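Local coordinates for GRMZM2G135359 pseudokinase (Zea mays, PDB 6CPY), which forms the probably intracellular pseudokinase domain of a maize receptor-like membrane protein and, despite its family's usual ATP binding and kinase activity, is probably not a conventional catalyst, at residues T51-L56 with L191-N195. Sequence-based numbering, arbitrary orientation.
Sequences TSTCML and LEFWN
Glu-192 reaches into the turn 51-53 and places its carboxylate among the side chains of Thr-51, Ser-52 and Thr-53. A bend at chi2 (-101°) turns the carboxylate toward this turn. OE1 accepts three hydrogen bonds. The shortest comes from Thr-53 OG1 (2.6 Å to Glu-192 OE1) and uses the anti lone pair. Those from Thr-51 OG1 and Thr-53 N are weak, the latter bent to 128°. Thr-53 OG1 also accepts a bond from Phe-193 N (2.9 Å), so this hydroxyl links side chain to backbone. The concentration of donors would favour an ionised carboxylate.

On the buried side, packing is tight and apolar. Cys-54 CB meets the edge of the Phe-193 ring, 3.6 Å from CE1. The Leu-56 side chain lies roughly perpendicular to that of Leu-191, with their CD1 atoms 3.9 Å apart. The solvent side is looser. Exposed Ser-52 gives one bond from OG to Glu-192 OE2 (3.0 Å), 25° out of the carboxylate plane, and exposed Asn-195 barely touches Thr-53.

The turn corresponds to the glycine-rich loop of the kinase fold, and Asp-190 to Glu-192 read DLE where active kinases have DFG. Leu-56 pairs with strand 47-50. Leu-191 and Phe-193 touch strand 117-123, while helix 82-96 packs on Phe-193 through Tyr-88 and hydrogen-bonds Glu-192 O through Lys-91.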
loop_
_atom_site.group_PDB
_atom_site.type_symbol
_atom_site.label_atom_id
_atom_site.label_comp_id
_atom_site.label_asym_id
_atom_site.label_seq_id
_atom_site.Cartn_x
_atom_site.Cartn_y
_atom_site.Cartn_z
ATOM N N THR A 51 -10.008 6.569 -6.040
ATOM C CA THR A 51 -10.428 5.316 -5.403
ATOM C C THR A 51 -11.936 5.379 -5.114
ATOM O O THR A 51 -12.607 6.309 -5.547
ATOM C CB THR A 51 -9.641 5.054 -4.095
ATOM O OG1 THR A 51 -10.012 6.015 -3.094
ATOM C CG2 THR A 51 -8.125 5.122 -4.339
ATOM N N SER A 52 -12.459 4.395 -4.382
ATOM C CA SER A 52 -13.886 4.345 -4.047
ATOM C C SER A 52 -14.294 5.381 -3.008
ATOM O O SER A 52 -15.477 5.670 -2.861
ATOM C CB SER A 52 -14.273 2.950 -3.540
ATOM O OG SER A 52 -13.702 2.702 -2.265
ATOM N N THR A 53 -13.324 5.920 -2.277
ATOM C CA THR A 53 -13.596 6.919 -1.258
ATOM C C THR A 53 -12.831 8.228 -1.448
ATOM O O THR A 53 -12.946 9.117 -0.603
ATOM C CB THR A 53 -13.235 6.375 0.144
ATOM O OG1 THR A 53 -11.812 6.187 0.245
ATOM C CG2 THR A 53 -13.954 5.054 0.414
ATOM N N CYS A 54 -12.050 8.369 -2.521
ATOM C CA CYS A 54 -11.173 9.547 -2.648
ATOM C C CYS A 54 -10.635 9.869 -4.049
ATOM O O CYS A 54 -10.502 8.995 -4.896
ATOM C CB CYS A 54 -9.983 9.430 -1.675
ATOM S SG CYS A 54 -8.524 8.555 -2.293
ATOM N N MET A 55 -10.336 11.152 -4.255
ATOM C CA MET A 55 -9.590 11.651 -5.409
ATOM C C MET A 55 -8.150 11.807 -4.972
ATOM O O MET A 55 -7.916 12.152 -3.810
ATOM C CB MET A 55 -10.095 13.039 -5.808
ATOM C CG MET A 55 -11.487 13.082 -6.388
ATOM S SD MET A 55 -11.592 12.253 -7.980
ATOM C CE MET A 55 -10.352 13.122 -8.937
ATOM N N LEU A 56 -7.201 11.582 -5.886
ATOM C CA LEU A 56 -5.773 11.756 -5.594
ATOM C C LEU A 56 -5.155 12.862 -6.444
ATOM O O LEU A 56 -5.144 12.776 -7.675
ATOM C CB LEU A 56 -5.011 10.465 -5.844
ATOM C CG LEU A 56 -5.454 9.309 -4.967
ATOM C CD1 LEU A 56 -4.960 8.006 -5.573
ATOM C CD2 LEU A 56 -4.932 9.506 -3.548
ATOM N N LEU A 191 -4.606 4.662 1.023
ATOM C CA LEU A 191 -5.146 5.943 0.560
ATOM C C LEU A 191 -6.649 6.101 0.797
ATOM O O LEU A 191 -7.162 7.226 0.826
ATOM C CB LEU A 191 -4.823 6.111 -0.919
ATOM C CG LEU A 191 -3.322 6.126 -1.223
ATOM C CD1 LEU A 191 -3.081 6.064 -2.713
ATOM C CD2 LEU A 191 -2.642 7.349 -0.625
ATOM N N GLU A 192 -7.347 4.984 0.961
ATOM C CA GLU A 192 -8.795 4.994 1.105
ATOM C C GLU A 192 -9.162 5.469 2.491
ATOM O O GLU A 192 -8.542 5.075 3.472
ATOM C CB GLU A 192 -9.357 3.585 0.883
ATOM C CG GLU A 192 -9.206 3.069 -0.539
ATOM C CD GLU A 192 -10.478 3.180 -1.360
ATOM O OE1 GLU A 192 -11.182 4.212 -1.262
ATOM O OE2 GLU A 192 -10.769 2.233 -2.126
ATOM N N PHE A 193 -10.177 6.313 2.579
ATOM C CA PHE A 193 -10.654 6.759 3.877
ATOM C C PHE A 193 -11.303 5.560 4.573
ATOM O O PHE A 193 -11.994 4.764 3.928
ATOM C CB PHE A 193 -11.627 7.928 3.726
ATOM C CG PHE A 193 -10.953 9.219 3.339
ATOM C CD1 PHE A 193 -10.474 9.416 2.051
ATOM C CD2 PHE A 193 -10.801 10.242 4.262
ATOM C CE1 PHE A 193 -9.844 10.604 1.697
ATOM C CE2 PHE A 193 -10.173 11.431 3.910
ATOM C CZ PHE A 193 -9.689 11.608 2.631
ATOM N N TRP A 194 -11.049 5.420 5.874
ATOM C CA TRP A 194 -11.526 4.264 6.653
ATOM C C TRP A 194 -13.043 4.320 6.884
ATOM O O TRP A 194 -13.494 4.589 7.999
ATOM C CB TRP A 194 -10.805 4.200 8.012
ATOM C CG TRP A 194 -9.341 3.836 7.958
ATOM C CD1 TRP A 194 -8.546 3.737 6.845
ATOM C CD2 TRP A 194 -8.494 3.560 9.078
ATOM N NE1 TRP A 194 -7.261 3.401 7.208
ATOM C CE2 TRP A 194 -7.204 3.285 8.574
ATOM C CE3 TRP A 194 -8.706 3.507 10.463
ATOM C CZ2 TRP A 194 -6.127 2.966 9.409
ATOM C CZ3 TRP A 194 -7.640 3.192 11.289
ATOM C CH2 TRP A 194 -6.365 2.924 10.759
ATOM N N ASN A 195 -13.823 4.063 5.836
ATOM C CA ASN A 195 -15.286 4.029 5.948
ATOM C C ASN A 195 -15.925 3.314 4.761
ATOM O O ASN A 195 -15.649 2.138 4.513
ATOM C CB ASN A 195 -15.863 5.445 6.100
ATOM C CG ASN A 195 -15.485 6.369 4.956
ATOM O OD1 ASN A 195 -15.661 6.036 3.784
ATOM N ND2 ASN A 195 -14.988 7.555 5.295
#